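Local coordinates for XC6422 protein (Xanthomonas campestris, PDB 2FUK) that probably acts as a hydrolase and has the fold of a small serine alpha/beta-hydrolase that lacks a lid, at residues Ala40-Pro45 with Arg63-Leu68; Val57-Ala62 with Val72-Phe77. All coordinates share one frame; numbering follows the deposited sequence.

Interaction 1 of 2, residues Ala40-Pro45 with Arg63-Leu68; sequences AIVCHP and RALREL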
ATOM      1  N   ALA A  40       4.252 -15.037   8.272  1.00  6.28           N
ATOM      2  CA  ALA A  40       5.096 -14.218   9.125  1.00  5.44           C
ATOM      3  C   ALA A  40       4.352 -13.821  10.389  1.00  5.73           C
ATOM      4  O   ALA A  40       3.138 -13.631  10.366  1.00  8.33           O
ATOM      5  CB  ALA A  40       5.533 -12.966   8.375  1.00  7.36           C
ATOM      6  N   ILE A  41       5.085 -13.723  11.493  1.00  4.20           N
ATOM      7  CA  ILE A  41       4.506 -13.302  12.764  1.00  4.53           C
ATOM      8  C   ILE A  41       5.164 -11.970  13.092  1.00  4.62           C
ATOM      9  O   ILE A  41       6.384 -11.845  13.007  1.00  6.27           O
ATOM     10  CB  ILE A  41       4.815 -14.302  13.903  1.00  4.67           C
ATOM     11  CG1 ILE A  41       4.213 -15.667  13.575  1.00  6.91           C
ATOM     12  CG2 ILE A  41       4.213 -13.797  15.220  1.00  5.48           C
ATOM     13  CD1 ILE A  41       4.622 -16.762  14.541  1.00  5.66           C
ATOM     14  N   VAL A  42       4.353 -10.979  13.452  1.00  5.36           N
ATOM     15  CA  VAL A  42       4.854  -9.647  13.783  1.00  5.94           C
ATOM     16  C   VAL A  42       4.607  -9.352  15.261  1.00  5.73           C
ATOM     17  O   VAL A  42       3.463  -9.384  15.719  1.00  6.34           O
ATOM     18  CB  VAL A  42       4.151  -8.563  12.924  1.00  6.18           C
ATOM     19  CG1 VAL A  42       4.711  -7.185  13.258  1.00  7.21           C
ATOM     20  CG2 VAL A  42       4.338  -8.870  11.443  1.00  7.93           C
ATOM     21  N   CYS A  43       5.680  -9.061  15.996  1.00  6.06           N
ATOM     22  CA  CYS A  43       5.600  -8.782  17.432  1.00  6.26           C
ATOM     23  C   CYS A  43       5.529  -7.285  17.735  1.00  6.66           C
ATOM     24  O   CYS A  43       6.226  -6.483  17.109  1.00  6.71           O
ATOM     25  CB  CYS A  43       6.803  -9.399  18.150  1.00  6.69           C
ATOM     26  SG  CYS A  43       6.966 -11.204  17.941  1.00  5.51           S
ATOM     27  N   HIS A  44       4.708  -6.927  18.721  1.00  5.87           N
ATOM     28  CA  HIS A  44       4.499  -5.531  19.091  1.00  6.54           C
ATOM     29  C   HIS A  44       5.457  -4.960  20.148  1.00  6.45           C
ATOM     30  O   HIS A  44       6.181  -5.697  20.822  1.00  7.44           O
ATOM     31  CB  HIS A  44       3.034  -5.331  19.532  1.00  5.91           C
ATOM     32  CG  HIS A  44       2.707  -5.918  20.871  1.00  5.79           C
ATOM     33  ND1 HIS A  44       1.860  -6.993  21.034  1.00  8.54           N
ATOM     34  CD2 HIS A  44       3.096  -5.555  22.116  1.00  4.04           C
ATOM     35  CE1 HIS A  44       1.741  -7.265  22.322  1.00  4.70           C
ATOM     36  NE2 HIS A  44       2.483  -6.407  23.000  1.00  8.84           N
ATOM     37  N   PRO A  45       5.474  -3.623  20.297  1.00  7.44           N
ATOM     38  CA  PRO A  45       6.336  -2.930  21.258  1.00  7.42           C
ATOM     39  C   PRO A  45       5.890  -3.016  22.718  1.00  9.18           C
ATOM     40  O   PRO A  45       4.843  -3.591  23.019  1.00  7.67           O
ATOM     41  CB  PRO A  45       6.361  -1.498  20.716  1.00  8.77           C
ATOM     42  CG  PRO A  45       5.001  -1.342  20.144  1.00  7.83           C
ATOM     43  CD  PRO A  45       4.807  -2.653  19.407  1.00  8.30           C
ATOM     44  N   ARG A  63       1.099  -5.085   6.724  1.00  7.79           N
ATOM     45  CA  ARG A  63       0.588  -4.752   5.401  1.00  8.95           C
ATOM     46  C   ARG A  63       1.680  -4.874   4.351  1.00  8.29           C
ATOM     47  O   ARG A  63       1.436  -5.342   3.243  1.00  9.06           O
ATOM     48  CB  ARG A  63       0.036  -3.328   5.392  1.00 10.32           C
ATOM     49  CG  ARG A  63      -0.722  -2.970   4.124  1.00 15.41           C
ATOM     50  CD  ARG A  63      -1.251  -1.554   4.211  1.00 18.43           C
ATOM     51  NE  ARG A  63      -1.961  -1.305   5.464  1.00 22.63           N
ATOM     52  CZ  ARG A  63      -2.363  -0.101   5.857  1.00 24.51           C
ATOM     53  NH1 ARG A  63      -2.125   0.953   5.088  1.00 24.54           N
ATOM     54  NH2 ARG A  63      -2.992   0.053   7.018  1.00 26.55           N
ATOM     55  N   ALA A  64       2.883  -4.434   4.703  1.00  6.71           N
ATOM     56  CA  ALA A  64       4.020  -4.489   3.797  1.00  7.13           C
ATOM     57  C   ALA A  64       4.295  -5.919   3.340  1.00  7.16           C
ATOM     58  O   ALA A  64       4.614  -6.163   2.178  1.00  6.36           O
ATOM     59  CB  ALA A  64       5.248  -3.912   4.491  1.00  6.32           C
ATOM     60  N   LEU A  65       4.170  -6.865   4.265  1.00  8.40           N
ATOM     61  CA  LEU A  65       4.409  -8.270   3.951  1.00  7.72           C
ATOM     62  C   LEU A  65       3.235  -8.885   3.199  1.00  8.10           C
ATOM     63  O   LEU A  65       3.433  -9.690   2.294  1.00  7.61           O
ATOM     64  CB  LEU A  65       4.678  -9.050   5.232  1.00  6.55           C
ATOM     65  CG  LEU A  65       5.933  -8.616   5.995  1.00  6.92           C
ATOM     66  CD1 LEU A  65       6.020  -9.381   7.311  1.00  9.33           C
ATOM     67  CD2 LEU A  65       7.158  -8.869   5.147  1.00  7.93           C
ATOM     68  N   ARG A  66       2.016  -8.508   3.573  1.00  8.80           N
ATOM     69  CA  ARG A  66       0.825  -9.026   2.902  1.00  8.66           C
ATOM     70  C   ARG A  66       0.843  -8.645   1.423  1.00  9.54           C
ATOM     71  O   ARG A  66       0.430  -9.425   0.558  1.00  8.51           O
ATOM     72  CB  ARG A  66      -0.439  -8.449   3.543  1.00 10.28           C
ATOM     73  CG  ARG A  66      -0.655  -8.862   4.985  1.00 12.38           C
ATOM     74  CD  ARG A  66      -1.777  -8.052   5.635  1.00 14.49           C
ATOM     75  NE  ARG A  66      -3.087  -8.354   5.061  1.00 17.41           N
ATOM     76  CZ  ARG A  66      -4.203  -7.700   5.378  1.00 18.56           C
ATOM     77  NH1 ARG A  66      -5.355  -8.042   4.816  1.00 20.28           N
ATOM     78  NH2 ARG A  66      -4.166  -6.695   6.246  1.00 19.79           N
ATOM     79  N   GLU A  67       1.317  -7.439   1.137  1.00  9.43           N
ATOM     80  CA  GLU A  67       1.373  -6.947  -0.237  1.00  9.61           C
ATOM     81  C   GLU A  67       2.381  -7.731  -1.071  1.00 10.20           C
ATOM     82  O   GLU A  67       2.400  -7.626  -2.299  1.00 11.36           O
ATOM     83  CB  GLU A  67       1.711  -5.453  -0.254  1.00  9.61           C
ATOM     84  CG  GLU A  67       0.637  -4.586   0.395  1.00  9.34           C
ATOM     85  CD  GLU A  67       0.953  -3.099   0.362  1.00 12.26           C
ATOM     86  OE1 GLU A  67       2.113  -2.738   0.070  1.00 12.58           O
ATOM     87  OE2 GLU A  67       0.042  -2.289   0.648  1.00 12.13           O
ATOM     88  N   LEU A  68       3.218  -8.514  -0.400  1.00  9.30           N
ATOM     89  CA  LEU A  68       4.201  -9.337  -1.088  1.00  8.87           C
ATOM     90  C   LEU A  68       3.696 -10.775  -1.211  1.00  8.54           C
ATOM     91  O   LEU A  68       4.428 -11.658  -1.661  1.00  9.62           O
ATOM     92  CB  LEU A  68       5.531  -9.321  -0.340  1.00 10.32           C
ATOM     93  CG  LEU A  68       6.234  -7.965  -0.254  1.00 11.45           C
ATOM     94  CD1 LEU A  68       7.552  -8.137   0.468  1.00 10.99           C
ATOM     95  CD2 LEU A  68       6.456  -7.410  -1.647  1.00 12.03           C
TER

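Interaction 2 of 2, residues Val57-Ala62 with Val72-Phe77; sequences VVTMAA and VVRFNF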
ATOM      1  N   VAL A  57       2.815   0.907  13.639  1.00  8.13           N
ATOM      2  CA  VAL A  57       4.039   0.401  13.018  1.00  7.70           C
ATOM      3  C   VAL A  57       3.871  -1.103  12.774  1.00  7.30           C
ATOM      4  O   VAL A  57       4.276  -1.627  11.739  1.00  7.83           O
ATOM      5  CB  VAL A  57       5.265   0.648  13.927  1.00  5.74           C
ATOM      6  CG1 VAL A  57       6.519   0.056  13.299  1.00  6.34           C
ATOM      7  CG2 VAL A  57       5.432   2.133  14.152  1.00  7.91           C
ATOM      8  N   VAL A  58       3.273  -1.794  13.742  1.00  6.73           N
ATOM      9  CA  VAL A  58       3.036  -3.225  13.621  1.00  6.80           C
ATOM     10  C   VAL A  58       2.118  -3.536  12.440  1.00  7.12           C
ATOM     11  O   VAL A  58       2.402  -4.443  11.655  1.00  6.86           O
ATOM     12  CB  VAL A  58       2.397  -3.793  14.914  1.00  6.82           C
ATOM     13  CG1 VAL A  58       1.917  -5.221  14.686  1.00  6.81           C
ATOM     14  CG2 VAL A  58       3.414  -3.757  16.045  1.00  8.92           C
ATOM     15  N   THR A  59       1.020  -2.794  12.308  1.00  6.42           N
ATOM     16  CA  THR A  59       0.103  -3.065  11.207  1.00  7.06           C
ATOM     17  C   THR A  59       0.643  -2.666   9.840  1.00  7.74           C
ATOM     18  O   THR A  59       0.268  -3.273   8.844  1.00  7.53           O
ATOM     19  CB  THR A  59      -1.284  -2.419  11.430  1.00  7.84           C
ATOM     20  OG1 THR A  59      -1.154  -1.005  11.591  1.00  8.93           O
ATOM     21  CG2 THR A  59      -1.939  -3.020  12.668  1.00  9.76           C
ATOM     22  N   MET A  60       1.516  -1.662   9.772  1.00  7.97           N
ATOM     23  CA  MET A  60       2.072  -1.299   8.470  1.00  7.75           C
ATOM     24  C   MET A  60       3.112  -2.344   8.083  1.00  7.65           C
ATOM     25  O   MET A  60       3.289  -2.640   6.907  1.00  6.95           O
ATOM     26  CB  MET A  60       2.710   0.091   8.479  1.00  8.96           C
ATOM     27  CG  MET A  60       3.349   0.464   7.138  1.00  8.24           C
ATOM     28  SD  MET A  60       2.187   0.375   5.709  1.00  7.28           S
ATOM     29  CE  MET A  60       2.247   2.096   5.107  1.00 12.79           C
ATOM     30  N   ALA A  61       3.802  -2.900   9.075  1.00  7.46           N
ATOM     31  CA  ALA A  61       4.790  -3.930   8.789  1.00  6.89           C
ATOM     32  C   ALA A  61       4.023  -5.134   8.262  1.00  6.40           C
ATOM     33  O   ALA A  61       4.468  -5.808   7.334  1.00  7.19           O
ATOM     34  CB  ALA A  61       5.561  -4.309  10.060  1.00  7.24           C
ATOM     35  N   ALA A  62       2.863  -5.393   8.857  1.00  6.39           N
ATOM     36  CA  ALA A  62       2.041  -6.519   8.437  1.00  6.62           C
ATOM     37  C   ALA A  62       1.546  -6.303   7.014  1.00  7.96           C
ATOM     38  O   ALA A  62       1.581  -7.217   6.195  1.00  9.44           O
ATOM     39  CB  ALA A  62       0.854  -6.693   9.393  1.00  6.68           C
ATOM     40  N   VAL A  72       0.089 -12.958   7.250  1.00  7.19           N
ATOM     41  CA  VAL A  72       0.671 -12.413   8.465  1.00  7.90           C
ATOM     42  C   VAL A  72      -0.133 -12.655   9.727  1.00  8.55           C
ATOM     43  O   VAL A  72      -1.356 -12.549   9.733  1.00  9.33           O
ATOM     44  CB  VAL A  72       0.928 -10.895   8.314  1.00  9.22           C
ATOM     45  CG1 VAL A  72       1.845 -10.651   7.128  1.00 10.16           C
ATOM     46  CG2 VAL A  72      -0.374 -10.156   8.112  1.00 14.53           C
ATOM     47  N   VAL A  73       0.575 -12.991  10.797  1.00  6.89           N
ATOM     48  CA  VAL A  73      -0.054 -13.238  12.085  1.00  6.22           C
ATOM     49  C   VAL A  73       0.421 -12.202  13.091  1.00  6.98           C
ATOM     50  O   VAL A  73       1.622 -11.985  13.243  1.00  6.31           O
ATOM     51  CB  VAL A  73       0.308 -14.642  12.624  1.00  5.93           C
ATOM     52  CG1 VAL A  73      -0.293 -14.841  14.016  1.00  7.00           C
ATOM     53  CG2 VAL A  73      -0.205 -15.709  11.672  1.00  8.76           C
ATOM     54  N   ARG A  74      -0.531 -11.554  13.751  1.00  5.40           N
ATOM     55  CA  ARG A  74      -0.234 -10.575  14.785  1.00  5.50           C
ATOM     56  C   ARG A  74      -0.814 -11.154  16.068  1.00  4.77           C
ATOM     57  O   ARG A  74      -1.714 -11.998  16.021  1.00  5.56           O
ATOM     58  CB  ARG A  74      -0.901  -9.232  14.475  1.00  5.00           C
ATOM     59  CG  ARG A  74      -0.277  -8.490  13.305  1.00  5.97           C
ATOM     60  CD  ARG A  74      -1.055  -7.222  12.994  1.00  8.94           C
ATOM     61  NE  ARG A  74      -2.354  -7.516  12.398  1.00  8.97           N
ATOM     62  CZ  ARG A  74      -3.530  -7.157  12.910  1.00  8.55           C
ATOM     63  NH1 ARG A  74      -4.647  -7.479  12.276  1.00 10.27           N
ATOM     64  NH2 ARG A  74      -3.593  -6.481  14.054  1.00 10.77           N
ATOM     65  N   PHE A  75      -0.298 -10.725  17.211  1.00  6.56           N
ATOM     66  CA  PHE A  75      -0.818 -11.227  18.474  1.00  6.33           C
ATOM     67  C   PHE A  75      -0.402 -10.339  19.631  1.00  7.25           C
ATOM     68  O   PHE A  75       0.576  -9.588  19.545  1.00  7.80           O
ATOM     69  CB  PHE A  75      -0.348 -12.678  18.708  1.00  7.60           C
ATOM     70  CG  PHE A  75       1.087 -12.801  19.156  1.00  5.78           C
ATOM     71  CD1 PHE A  75       1.399 -12.926  20.508  1.00  5.95           C
ATOM     72  CD2 PHE A  75       2.122 -12.816  18.225  1.00  4.28           C
ATOM     73  CE1 PHE A  75       2.723 -13.066  20.929  1.00  5.12           C
ATOM     74  CE2 PHE A  75       3.444 -12.954  18.630  1.00  7.06           C
ATOM     75  CZ  PHE A  75       3.749 -13.081  19.986  1.00  6.56           C
ATOM     76  N   ASN A  76      -1.173 -10.411  20.710  1.00  6.07           N
ATOM     77  CA  ASN A  76      -0.876  -9.635  21.896  1.00  7.12           C
ATOM     78  C   ASN A  76      -0.071 -10.467  22.885  1.00  6.97           C
ATOM     79  O   ASN A  76      -0.430 -11.605  23.184  1.00  6.34           O
ATOM     80  CB  ASN A  76      -2.170  -9.167  22.569  1.00  8.56           C
ATOM     81  CG  ASN A  76      -2.798  -7.990  21.863  1.00  8.24           C
ATOM     82  OD1 ASN A  76      -2.104  -7.206  21.227  1.00  8.49           O
ATOM     83  ND2 ASN A  76      -4.115  -7.847  21.988  1.00  7.90           N
ATOM     84  N   PHE A  77       1.036  -9.906  23.362  1.00  7.69           N
ATOM     85  CA  PHE A  77       1.858 -10.583  24.356  1.00  8.20           C
ATOM     86  C   PHE A  77       1.031 -10.639  25.636  1.00  8.27           C
ATOM     87  O   PHE A  77       0.044  -9.911  25.778  1.00  7.83           O
ATOM     88  CB  PHE A  77       3.142  -9.793  24.634  1.00  8.82           C
ATOM     89  CG  PHE A  77       4.214  -9.965  23.591  1.00  6.88           C
ATOM     90  CD1 PHE A  77       4.705 -11.226  23.277  1.00  6.05           C
ATOM     91  CD2 PHE A  77       4.760  -8.856  22.947  1.00  8.14           C
ATOM     92  CE1 PHE A  77       5.734 -11.384  22.333  1.00  6.77           C
ATOM     93  CE2 PHE A  77       5.782  -9.001  22.008  1.00  7.95           C
ATOM     94  CZ  PHE A  77       6.272 -10.267  21.700  1.00  7.57           C
TER

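Interaction 1 of 2, residues Ala40-Pro45 with Arg63-Leu68
Ala-40, on strand 38-43, and Leu-65, on helix 56-66, are the nearest pair across the two segments by backbone position, with Ala-40 CA and Leu-65 CA 7.9 Å apart. The strand and the helix are the first two members of a beta-alpha-beta crossover in the alpha/beta-hydrolase fold. The helix lies over one face of the central sheet, and side chains alone bridge the gap. No hydrogen bond joins the two segments. The contact is small, burying 80 Å² in total, and all three touching residues are buried.

Leu-65 makes both contacts through one methyl, CD1. Its CG stands anti to the carbonyl carbon (chi1 -63°), and CD1 then continues the chain in an extended line (chi2 175°). This carries CD1 to the sheet. Ala-40 and Val-42 both direct their CB atoms at the helix and receive this one methyl group. Ile-41, between them in sequence, points its CB away from the helix segment and packs against helix 92-107.

Leu-65 touches Val-72 of strand 71-75 as well, so its side chain spans two neighbouring strands of the sheet. Arg-63 NH1, on the helix, forms a salt bridge with Glu-30 OE2 of the second subunit, and Glu-67 OE1, just after the helix, forms one with Arg-205 NH2 of that subunit. The interior contact with the sheet is thus made by a different residue from those that bond to the other chain.

The two apolar contacts differ in closeness. Val-42 CG2 stays 4.5 Å from Leu-65 CD1, a loose touch. The tighter one is methyl against methyl, with Ala-40 CB 3.8 Å from Leu-65 CD1.

Interaction 2 of 2, residues Val57-Ala62 with Val72-Phe77
Ala-62 and Val-72 touch side chain to side chain, and their CA atoms are the nearest pair across the two segments. The axes of helix segment 57-62 and strand segment 72-75 run nearly antiparallel, at 166°, and come within 9.5 Å of each other. No hydrogen bond crosses between the segments, which bury 214 Å² together.

The apolar contacts come first. Ala-62 CB meets Val-72 CG2 at 3.9 Å. The other branch of Val-72 packs against the helix backbone, with Val-72 CG1 3.6 Å from Ala-62 O. Both branches of the valine thus rest against the same alanine.

Arg-74 makes the next group of contacts, using mainly its aliphatic part. Arg-74 CD lies 4.0 Å from Val-58 CG1 and 4.1 Å from Ala-62 CB, so one methylene is packed by residues a helical turn apart. The chain then bends at chi3 (-71°) and carries the guanidinium past the helix. There Arg-74 NH2 passes 4.1 Å from Thr-59 CG2, and the two side chains cross obliquely.

The polar ends are satisfied elsewhere. Arg-74 NH2 donates to Met-53 O, and Arg-74 NH1 forms a salt bridge with Asp-27 of strand 20-27. These bonds hold the guanidinium at the border between helix, sheet and the loop before the helix. Thr-59 OG1 turns back to Lys-56 O in its own helix and leaves its methyl to the arginine.

The contact joins the helix to the second strand of a beta-alpha-beta crossover, here on the central sheet of an alpha/beta-hydrolase fold.

How the interactions relate
Interactions 1 and 2 are two halves of one beta-alpha-beta unit: strand 38-43, helix 56-66 and strand 71-75. Their centres lie about 5 Å apart. Along the chain the segments alternate, in the order 40-45, 57-62, 63-68, 72-77. Both contacts use the same helix, its later part against the first strand and its earlier part against the second. The strands are parallel neighbours in the central sheet. Ala-40 O lies 2.7 Å from Val-73 N and Val-42 N 2.9 Å from Val-73 O, both probable hydrogen bonds. The unit borders the probable active site: the side chains of Val-42 and Val-58 lie near, without touching, the likely nucleophile elbow.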